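PDB 4I0N: necrotic enteritis toxin B from Clostridium perfringens, which forms pores, probably assembling into membrane-spanning oligomers as other toxins of the alpha-hemolysin fold do. Local coordinates for residues Leu58-Asp67 and Ile239-Asp247; Met79-Val89 and Leu215-Leu226. All coordinates share one frame; numbering follows the deposited sequence.

Contact 1 (Leu58-Asp67 and Ile239-Asp247); sequences LNLEGFIPSD and IIVEYQRFD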
loop_
_atom_site.group_PDB
_atom_site.type_symbol
_atom_site.label_atom_id
_atom_site.label_comp_id
_atom_site.label_asym_id
_atom_site.label_seq_id
_atom_site.Cartn_x
_atom_site.Cartn_y
_atom_site.Cartn_z
ATOM N N LEU A 58 5.331 1.605 -14.274
ATOM C CA LEU A 58 4.454 2.484 -13.518
ATOM C C LEU A 58 4.890 2.533 -12.050
ATOM O O LEU A 58 5.313 1.526 -11.484
ATOM C CB LEU A 58 2.987 2.002 -13.614
ATOM C CG LEU A 58 2.382 1.913 -15.023
ATOM C CD1 LEU A 58 0.919 1.551 -14.942
ATOM C CD2 LEU A 58 2.545 3.229 -15.766
ATOM N N ASN A 59 4.787 3.703 -11.434
ATOM C CA ASN A 59 5.142 3.847 -10.034
ATOM C C ASN A 59 3.934 4.418 -9.310
ATOM O O ASN A 59 3.458 5.477 -9.682
ATOM C CB ASN A 59 6.324 4.812 -9.907
ATOM C CG ASN A 59 6.787 5.002 -8.456
ATOM O OD1 ASN A 59 7.199 4.068 -7.798
ATOM N ND2 ASN A 59 6.754 6.231 -7.986
ATOM N N LEU A 60 3.438 3.712 -8.302
ATOM C CA LEU A 60 2.326 4.211 -7.485
ATOM C C LEU A 60 2.871 4.738 -6.161
ATOM O O LEU A 60 3.588 4.009 -5.450
ATOM C CB LEU A 60 1.299 3.086 -7.222
ATOM C CG LEU A 60 0.267 3.423 -6.141
ATOM C CD1 LEU A 60 -0.638 4.585 -6.590
ATOM C CD2 LEU A 60 -0.586 2.185 -5.775
ATOM N N GLU A 61 2.566 5.995 -5.835
ATOM C CA GLU A 61 2.869 6.533 -4.513
ATOM C C GLU A 61 1.608 7.083 -3.936
ATOM O O GLU A 61 0.792 7.679 -4.650
ATOM C CB GLU A 61 3.849 7.703 -4.603
ATOM C CG GLU A 61 5.134 7.395 -5.233
ATOM C CD GLU A 61 5.860 8.679 -5.536
ATOM O OE1 GLU A 61 5.747 9.166 -6.681
ATOM O OE2 GLU A 61 6.473 9.232 -4.598
ATOM N N GLY A 62 1.441 6.927 -2.637
ATOM C CA GLY A 62 0.200 7.402 -2.075
ATOM C C GLY A 62 0.201 7.509 -0.582
ATOM O O GLY A 62 1.249 7.463 0.073
ATOM N N PHE A 63 -0.996 7.684 -0.054
ATOM C CA PHE A 63 -1.155 7.793 1.372
ATOM C C PHE A 63 -2.543 7.329 1.767
ATOM O O PHE A 63 -3.540 7.695 1.123
ATOM C CB PHE A 63 -0.947 9.225 1.839
ATOM C CG PHE A 63 -0.957 9.365 3.328
ATOM C CD1 PHE A 63 0.148 8.934 4.088
ATOM C CD2 PHE A 63 -2.069 9.872 3.983
ATOM C CE1 PHE A 63 0.135 9.052 5.479
ATOM C CE2 PHE A 63 -2.085 9.997 5.387
ATOM C CZ PHE A 63 -0.980 9.577 6.131
ATOM N N ILE A 64 -2.591 6.536 2.838
ATOM C CA ILE A 64 -3.849 6.112 3.441
ATOM C C ILE A 64 -3.810 6.531 4.921
ATOM O O ILE A 64 -2.974 6.014 5.689
ATOM C CB ILE A 64 -4.091 4.576 3.332
ATOM C CG1 ILE A 64 -4.034 4.088 1.880
ATOM C CG2 ILE A 64 -5.430 4.206 3.979
ATOM C CD1 ILE A 64 -3.845 2.542 1.700
ATOM N N PRO A 65 -4.690 7.461 5.332
ATOM C CA PRO A 65 -4.687 7.887 6.752
ATOM C C PRO A 65 -5.027 6.726 7.687
ATOM O O PRO A 65 -5.760 5.811 7.294
ATOM C CB PRO A 65 -5.800 8.949 6.842
ATOM C CG PRO A 65 -6.297 9.154 5.459
ATOM C CD PRO A 65 -5.758 8.110 4.540
ATOM N N SER A 66 -4.470 6.744 8.899
ATOM C CA SER A 66 -4.720 5.638 9.825
ATOM C C SER A 66 -6.142 5.714 10.376
ATOM O O SER A 66 -6.752 4.691 10.700
ATOM C CB SER A 66 -3.717 5.653 10.993
ATOM O OG SER A 66 -3.843 6.838 11.777
ATOM N N ASP A 67 -6.639 6.939 10.503
ATOM C CA ASP A 67 -7.916 7.218 11.178
ATOM C C ASP A 67 -7.984 6.611 12.577
ATOM O O ASP A 67 -9.048 6.194 13.042
ATOM C CB ASP A 67 -9.094 6.741 10.329
ATOM C CG ASP A 67 -10.410 7.322 10.785
ATOM O OD1 ASP A 67 -10.455 8.534 11.068
ATOM O OD2 ASP A 67 -11.382 6.559 10.900
ATOM N N ILE A 239 -5.733 1.707 -15.423
ATOM C CA ILE A 239 -5.238 1.163 -14.155
ATOM C C ILE A 239 -6.181 1.661 -13.055
ATOM O O ILE A 239 -6.511 2.862 -12.991
ATOM C CB ILE A 239 -3.771 1.621 -13.860
ATOM C CG1 ILE A 239 -2.786 0.884 -14.783
ATOM C CG2 ILE A 239 -3.406 1.492 -12.327
ATOM C CD1 ILE A 239 -2.596 -0.613 -14.487
ATOM N N ILE A 240 -6.623 0.732 -12.205
ATOM C CA ILE A 240 -7.459 1.051 -11.058
ATOM C C ILE A 240 -6.646 0.805 -9.797
ATOM O O ILE A 240 -6.131 -0.288 -9.584
ATOM C CB ILE A 240 -8.753 0.200 -11.030
ATOM C CG1 ILE A 240 -9.499 0.311 -12.376
ATOM C CG2 ILE A 240 -9.653 0.621 -9.846
ATOM C CD1 ILE A 240 -10.401 -0.858 -12.692
ATOM N N VAL A 241 -6.517 1.831 -8.967
ATOM C CA VAL A 241 -5.810 1.712 -7.683
ATOM C C VAL A 241 -6.898 1.658 -6.619
ATOM O O VAL A 241 -7.678 2.604 -6.519
ATOM C CB VAL A 241 -4.939 2.952 -7.434
ATOM C CG1 VAL A 241 -4.267 2.877 -6.039
ATOM C CG2 VAL A 241 -3.847 3.067 -8.508
ATOM N N GLU A 242 -6.972 0.553 -5.868
ATOM C CA GLU A 242 -7.986 0.363 -4.821
ATOM C C GLU A 242 -7.262 0.328 -3.493
ATOM O O GLU A 242 -6.292 -0.424 -3.328
ATOM C CB GLU A 242 -8.783 -0.933 -4.988
ATOM C CG GLU A 242 -9.403 -1.113 -6.360
ATOM C CD GLU A 242 -10.078 -2.459 -6.520
ATOM O OE1 GLU A 242 -9.858 -3.388 -5.680
ATOM O OE2 GLU A 242 -10.845 -2.588 -7.498
ATOM N N TYR A 243 -7.714 1.169 -2.571
ATOM C CA TYR A 243 -7.164 1.204 -1.226
ATOM C C TYR A 243 -8.243 0.770 -0.245
ATOM O O TYR A 243 -9.385 1.232 -0.310
ATOM C CB TYR A 243 -6.809 2.637 -0.866
ATOM C CG TYR A 243 -5.658 3.275 -1.565
ATOM C CD1 TYR A 243 -4.565 2.544 -2.045
ATOM C CD2 TYR A 243 -5.614 4.668 -1.655
ATOM C CE1 TYR A 243 -3.460 3.201 -2.617
ATOM C CE2 TYR A 243 -4.530 5.322 -2.209
ATOM C CZ TYR A 243 -3.470 4.607 -2.700
ATOM O OH TYR A 243 -2.425 5.328 -3.246
ATOM N N GLN A 244 -7.869 -0.092 0.688
ATOM C CA GLN A 244 -8.801 -0.589 1.691
ATOM C C GLN A 244 -8.079 -0.597 3.023
ATOM O O GLN A 244 -6.914 -0.983 3.097
ATOM C CB GLN A 244 -9.233 -1.986 1.264
ATOM C CG GLN A 244 -10.450 -2.547 1.908
ATOM C CD GLN A 244 -11.080 -3.601 0.991
ATOM O OE1 GLN A 244 -10.484 -4.010 -0.013
ATOM N NE2 GLN A 244 -12.265 -4.015 1.315
ATOM N N ARG A 245 -8.749 -0.151 4.085
ATOM C CA ARG A 245 -8.120 -0.151 5.385
ATOM C C ARG A 245 -9.027 -0.923 6.333
ATOM O O ARG A 245 -10.173 -0.530 6.529
ATOM C CB ARG A 245 -7.909 1.288 5.876
ATOM C CG ARG A 245 -6.981 1.363 7.105
ATOM C CD ARG A 245 -7.027 2.709 7.841
ATOM N NE ARG A 245 -8.368 2.955 8.384
ATOM C CZ ARG A 245 -9.093 4.038 8.119
ATOM N NH1 ARG A 245 -8.587 5.038 7.387
ATOM N NH2 ARG A 245 -10.317 4.139 8.629
ATOM N N PHE A 246 -8.529 -2.034 6.868
ATOM C CA PHE A 246 -9.317 -2.882 7.771
ATOM C C PHE A 246 -8.979 -2.476 9.181
ATOM O O PHE A 246 -7.828 -2.610 9.613
ATOM C CB PHE A 246 -8.998 -4.352 7.556
ATOM C CG PHE A 246 -9.369 -4.847 6.174
ATOM C CD1 PHE A 246 -10.690 -5.185 5.889
ATOM C CD2 PHE A 246 -8.414 -4.963 5.174
ATOM C CE1 PHE A 246 -11.057 -5.646 4.607
ATOM C CE2 PHE A 246 -8.764 -5.423 3.906
ATOM C CZ PHE A 246 -10.093 -5.764 3.626
ATOM N N ASP A 247 -9.996 -2.014 9.894
ATOM C CA ASP A 247 -9.810 -1.482 11.229
ATOM C C ASP A 247 -10.133 -2.541 12.257
ATOM O O ASP A 247 -10.925 -3.459 11.998
ATOM C CB ASP A 247 -10.685 -0.248 11.435
ATOM C CG ASP A 247 -10.230 0.948 10.598
ATOM O OD1 ASP A 247 -9.013 1.116 10.357
ATOM O OD2 ASP A 247 -11.116 1.716 10.190
HETATM O O HOH W 1 -8.428 3.039 12.272
#
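Arg245 of strand 239-247 meets the turn at the end of strand 58-65. Arg245 NH1 donates to Pro65 O at 2.9 Å, a bent bond (141°) from above the carbonyl plane. Ser66 O and Asp67 CB lie over one guanidinium face, and Asp67 OD2 completes a long salt bridge to NH2 at 3.5 Å. What fixes the guanidinium's rotation is Asp247: its OD1 takes NE and its OD2 takes NH2, both through syn lone pairs, side-on. Arginine suits this place because one flat cation serves a carbonyl and the carboxylates of Asp67, Asp247 and Glu270, while Lys80 pairs with Asp67 and Asp247 from outside. Ile64 lays CG1 over a face of the Tyr243 ring, 4.0 Å from its centroid. With CG anti to the carbonyl carbon (chi1 -70°), Tyr243 holds its ring against Ile64 and its OH 3.5 Å from Gly62 CA, where no side chain intervenes; OH bonds to Lys38 O. Beyond, Leu60 CD2 meets Val241 CG1 tip to tip at 3.8 Å, and Leu58 meets Ile239 likewise. Aliphatic tips bridge segments whose axes come no closer than 8.6 Å and cross at 28°, the face-to-face packing of two sheets in the beta-sandwich of the alpha-hemolysin fold.

Contact 2 (Met79-Val89 and Leu215-Leu226); sequences MKWPETYRINV and LISGGFSPNMAL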
loop_
_atom_site.group_PDB
_atom_site.type_symbol
_atom_site.label_atom_id
_atom_site.label_comp_id
_atom_site.label_asym_id
_atom_site.label_seq_id
_atom_site.Cartn_x
_atom_site.Cartn_y
_atom_site.Cartn_z
ATOM N N MET A 79 -10.186 2.076 21.306
ATOM C CA MET A 79 -9.249 2.601 20.322
ATOM C C MET A 79 -9.464 1.874 19.006
ATOM O O MET A 79 -9.232 0.662 18.916
ATOM C CB MET A 79 -7.813 2.391 20.816
ATOM C CG MET A 79 -6.732 2.752 19.763
ATOM S SD MET A 79 -5.101 2.489 20.493
ATOM C CE MET A 79 -4.072 2.289 19.040
ATOM N N LYS A 80 -9.932 2.607 17.992
ATOM C CA LYS A 80 -10.013 2.067 16.649
ATOM C C LYS A 80 -8.673 2.291 15.950
ATOM O O LYS A 80 -8.149 3.412 15.957
ATOM C CB LYS A 80 -11.150 2.736 15.863
ATOM C CG LYS A 80 -11.342 2.101 14.484
ATOM C CD LYS A 80 -12.463 2.737 13.705
ATOM C CE LYS A 80 -12.117 4.149 13.198
ATOM N NZ LYS A 80 -11.095 4.131 12.097
ATOM N N TRP A 81 -8.144 1.257 15.295
ATOM C CA TRP A 81 -6.790 1.328 14.745
ATOM C C TRP A 81 -6.715 0.456 13.483
ATOM O O TRP A 81 -7.543 -0.442 13.320
ATOM C CB TRP A 81 -5.762 0.899 15.813
ATOM C CG TRP A 81 -5.899 -0.528 16.249
ATOM C CD1 TRP A 81 -6.830 -1.051 17.109
ATOM C CD2 TRP A 81 -5.096 -1.619 15.809
ATOM N NE1 TRP A 81 -6.631 -2.414 17.249
ATOM C CE2 TRP A 81 -5.590 -2.789 16.440
ATOM C CE3 TRP A 81 -4.006 -1.726 14.925
ATOM C CZ2 TRP A 81 -5.027 -4.056 16.232
ATOM C CZ3 TRP A 81 -3.430 -2.978 14.723
ATOM C CH2 TRP A 81 -3.945 -4.134 15.384
ATOM N N PRO A 82 -5.773 0.764 12.567
ATOM C CA PRO A 82 -5.714 0.023 11.305
ATOM C C PRO A 82 -4.875 -1.245 11.429
ATOM O O PRO A 82 -3.667 -1.184 11.720
ATOM C CB PRO A 82 -5.061 1.027 10.350
ATOM C CG PRO A 82 -4.140 1.800 11.220
ATOM C CD PRO A 82 -4.898 1.952 12.548
ATOM N N GLU A 83 -5.522 -2.391 11.237
ATOM C CA GLU A 83 -4.829 -3.658 11.389
ATOM C C GLU A 83 -4.228 -4.110 10.065
ATOM O O GLU A 83 -3.173 -4.751 10.064
ATOM C CB GLU A 83 -5.750 -4.719 12.015
ATOM C CG GLU A 83 -5.035 -6.048 12.373
ATOM C CD GLU A 83 -4.916 -7.006 11.195
ATOM O OE1 GLU A 83 -5.627 -6.816 10.175
ATOM O OE2 GLU A 83 -4.096 -7.954 11.291
ATOM N N THR A 84 -4.888 -3.778 8.950
ATOM C CA THR A 84 -4.386 -4.118 7.603
ATOM C C THR A 84 -4.671 -2.990 6.615
ATOM O O THR A 84 -5.815 -2.509 6.513
ATOM C CB THR A 84 -4.985 -5.470 7.029
ATOM O OG1 THR A 84 -4.558 -6.582 7.840
ATOM C CG2 THR A 84 -4.499 -5.706 5.576
ATOM N N TYR A 85 -3.635 -2.571 5.882
ATOM C CA TYR A 85 -3.856 -1.786 4.673
ATOM C C TYR A 85 -3.737 -2.711 3.444
ATOM O O TYR A 85 -2.745 -3.399 3.291
ATOM C CB TYR A 85 -2.809 -0.697 4.554
ATOM C CG TYR A 85 -2.806 0.329 5.648
ATOM C CD1 TYR A 85 -3.496 1.546 5.488
ATOM C CD2 TYR A 85 -2.056 0.130 6.816
ATOM C CE1 TYR A 85 -3.461 2.538 6.482
ATOM C CE2 TYR A 85 -2.025 1.119 7.836
ATOM C CZ TYR A 85 -2.729 2.314 7.647
ATOM O OH TYR A 85 -2.683 3.293 8.624
ATOM N N ARG A 86 -4.736 -2.690 2.566
ATOM C CA ARG A 86 -4.699 -3.463 1.326
ATOM C C ARG A 86 -4.641 -2.533 0.123
ATOM O O ARG A 86 -5.427 -1.562 0.021
ATOM C CB ARG A 86 -5.921 -4.354 1.196
ATOM C CG ARG A 86 -5.876 -5.196 -0.106
ATOM C CD ARG A 86 -6.971 -6.258 -0.097
ATOM N NE ARG A 86 -6.681 -7.275 0.904
ATOM C CZ ARG A 86 -7.491 -8.283 1.226
ATOM N NH1 ARG A 86 -8.664 -8.427 0.626
ATOM N NH2 ARG A 86 -7.120 -9.155 2.160
ATOM N N ILE A 87 -3.714 -2.830 -0.782
ATOM C CA ILE A 87 -3.543 -2.016 -1.990
ATOM C C ILE A 87 -3.718 -2.968 -3.163
ATOM O O ILE A 87 -2.999 -3.952 -3.273
ATOM C CB ILE A 87 -2.147 -1.323 -2.026
ATOM C CG1 ILE A 87 -2.065 -0.198 -0.977
ATOM C CG2 ILE A 87 -1.836 -0.731 -3.435
ATOM C CD1 ILE A 87 -1.592 -0.631 0.380
ATOM N N ASN A 88 -4.681 -2.667 -4.036
ATOM C CA ASN A 88 -4.861 -3.458 -5.247
ATOM C C ASN A 88 -4.567 -2.547 -6.429
ATOM O O ASN A 88 -5.028 -1.395 -6.462
ATOM C CB ASN A 88 -6.292 -3.965 -5.384
ATOM C CG ASN A 88 -6.742 -4.843 -4.232
ATOM O OD1 ASN A 88 -5.967 -5.582 -3.630
ATOM N ND2 ASN A 88 -8.023 -4.770 -3.930
ATOM N N VAL A 89 -3.807 -3.057 -7.390
ATOM C CA VAL A 89 -3.602 -2.334 -8.621
ATOM C C VAL A 89 -4.095 -3.259 -9.740
ATOM O O VAL A 89 -3.562 -4.351 -9.917
ATOM C CB VAL A 89 -2.118 -1.941 -8.804
ATOM C CG1 VAL A 89 -1.933 -1.216 -10.107
ATOM C CG2 VAL A 89 -1.638 -1.032 -7.645
ATOM N N LEU A 215 2.380 3.974 11.214
ATOM C CA LEU A 215 1.256 3.418 10.436
ATOM C C LEU A 215 -0.049 3.391 11.246
ATOM O O LEU A 215 -1.151 3.331 10.688
ATOM C CB LEU A 215 1.595 2.008 9.924
ATOM C CG LEU A 215 2.275 1.967 8.549
ATOM C CD1 LEU A 215 3.665 2.653 8.519
ATOM C CD2 LEU A 215 2.411 0.487 8.094
ATOM N N ILE A 216 0.083 3.463 12.560
ATOM C CA ILE A 216 -1.103 3.546 13.438
ATOM C C ILE A 216 -1.416 5.001 13.821
ATOM O O ILE A 216 -2.575 5.445 13.771
ATOM C CB ILE A 216 -0.941 2.628 14.667
ATOM C CG1 ILE A 216 -0.953 1.167 14.184
ATOM C CG2 ILE A 216 -2.056 2.865 15.710
ATOM C CD1 ILE A 216 -0.490 0.148 15.238
ATOM N N SER A 217 -0.397 5.749 14.210
ATOM C CA SER A 217 -0.629 7.137 14.622
ATOM C C SER A 217 -0.961 8.050 13.440
ATOM O O SER A 217 -1.734 8.992 13.580
ATOM C CB SER A 217 0.575 7.668 15.389
ATOM O OG SER A 217 1.715 7.677 14.547
ATOM N N GLY A 218 -0.415 7.762 12.269
ATOM C CA GLY A 218 -0.557 8.668 11.130
ATOM C C GLY A 218 -1.221 8.039 9.917
ATOM O O GLY A 218 -2.235 8.531 9.436
ATOM N N GLY A 219 -0.631 6.963 9.414
ATOM C CA GLY A 219 -1.131 6.329 8.188
ATOM C C GLY A 219 -0.001 5.682 7.417
ATOM O O GLY A 219 1.162 5.668 7.876
ATOM N N PHE A 220 -0.336 5.126 6.257
ATOM C CA PHE A 220 0.630 4.365 5.478
ATOM C C PHE A 220 0.905 5.111 4.183
ATOM O O PHE A 220 -0.013 5.684 3.582
ATOM C CB PHE A 220 0.094 2.945 5.217
ATOM C CG PHE A 220 0.980 2.093 4.330
ATOM C CD1 PHE A 220 2.332 1.906 4.638
ATOM C CD2 PHE A 220 0.447 1.446 3.212
ATOM C CE1 PHE A 220 3.155 1.110 3.837
ATOM C CE2 PHE A 220 1.260 0.647 2.385
ATOM C CZ PHE A 220 2.625 0.490 2.704
ATOM N N SER A 221 2.166 5.113 3.761
ATOM C CA SER A 221 2.550 5.739 2.494
ATOM C C SER A 221 3.008 4.687 1.494
ATOM O O SER A 221 4.217 4.468 1.343
ATOM C CB SER A 221 3.693 6.744 2.690
ATOM O OG SER A 221 3.321 7.762 3.591
ATOM N N PRO A 222 2.055 4.053 0.799
ATOM C CA PRO A 222 2.453 2.974 -0.093
ATOM C C PRO A 222 3.320 3.460 -1.264
ATOM O O PRO A 222 3.177 4.598 -1.729
ATOM C CB PRO A 222 1.119 2.420 -0.593
ATOM C CG PRO A 222 0.166 3.607 -0.516
ATOM C CD PRO A 222 0.596 4.296 0.770
ATOM N N ASN A 223 4.219 2.589 -1.716
ATOM C CA ASN A 223 5.018 2.847 -2.920
ATOM C C ASN A 223 5.237 1.474 -3.529
ATOM O O ASN A 223 5.950 0.643 -2.962
ATOM C CB ASN A 223 6.355 3.538 -2.577
ATOM C CG ASN A 223 7.126 4.063 -3.818
ATOM O OD1 ASN A 223 8.310 4.399 -3.698
ATOM N ND2 ASN A 223 6.471 4.146 -4.987
ATOM N N MET A 224 4.567 1.225 -4.649
ATOM C CA MET A 224 4.676 -0.032 -5.361
ATOM C C MET A 224 4.936 0.301 -6.813
ATOM O O MET A 224 4.692 1.422 -7.249
ATOM C CB MET A 224 3.401 -0.884 -5.250
ATOM C CG MET A 224 3.150 -1.488 -3.893
ATOM S SD MET A 224 2.367 -0.318 -2.742
ATOM C CE MET A 224 2.298 -1.349 -1.265
ATOM N N ALA A 225 5.419 -0.664 -7.572
ATOM C CA ALA A 225 5.687 -0.400 -8.981
ATOM C C ALA A 225 5.405 -1.625 -9.826
ATOM O O ALA A 225 5.455 -2.760 -9.336
ATOM C CB ALA A 225 7.130 0.080 -9.179
ATOM N N LEU A 226 5.115 -1.399 -11.104
ATOM C CA LEU A 226 4.907 -2.525 -11.981
ATOM C C LEU A 226 5.336 -2.234 -13.401
ATOM O O LEU A 226 5.653 -1.080 -13.737
ATOM C CB LEU A 226 3.447 -2.979 -11.913
ATOM C CG LEU A 226 2.349 -2.007 -12.291
ATOM C CD1 LEU A 226 2.366 -1.733 -13.797
ATOM C CD2 LEU A 226 1.011 -2.637 -11.879
#
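Leu215 O, on the short helix 214-217, receives Tyr85 OH at 2.6 Å. The donor lies in the carbonyl plane, with a C=O...O angle of 153°, and the same oxygen sits 3.4 Å from Pro82 CG. Tyrosine fits because its ring reaches across to the helix while its OH satisfies a buried carbonyl. Phe220 CB sits over the centre of one ring face, 3.6 Å from the centroid in a CH-pi contact, and Gly219 CA lies 3.4 Å from the OH. At Gly219 phi is positive (149°), a conformation that suits glycine. The Phe220 ring, carried on a CG anti to the backbone N (chi1 176°), meets Ile87 CD1 at its edge, 3.7 Å from CE2. The same CG1-CD1 branch of Ile87 also touches Pro222 CB, while CG2 turns to Met224 SD, and Val89 CG1 packs on Leu226 CD2. Elsewhere Ile216 divides its branches: CG2 reaches Met79 CE at 3.9 Å, while CD1 lies against Trp81 CE3 at 4.0 Å. Between these groups a classic beta bulge, with Glu83 and Thr84 opposite Phe246, marks the corner in the strand. This buried, largely apolar interface joins strand 76-92 to helix 214-217 and to strand 219-231 of the opposed sheet, as in the beta-sandwich of the leukocidin/hemolysin family.

From the N terminus the chain first lays down 58-67, then 79-89, and only after more than a hundred residues returns through 215-226 and 239-247. Contact 2 therefore closes an inner loop, and contact 1, joining the first and last of these segments, closes a larger one around it; they nest without crossing. Strands 53-65 and 219-231 are neighbours in one sheet, 76-92 and 236-255 in the other, so each contact ties the same two sheets together. The centres of the two contacts are about 6 Å apart. A salt bridge between Asp67 OD2 and Lys80 NZ (2.7 Å) and the hydrogen bond from Ser66 OG to Ile216 O join them directly.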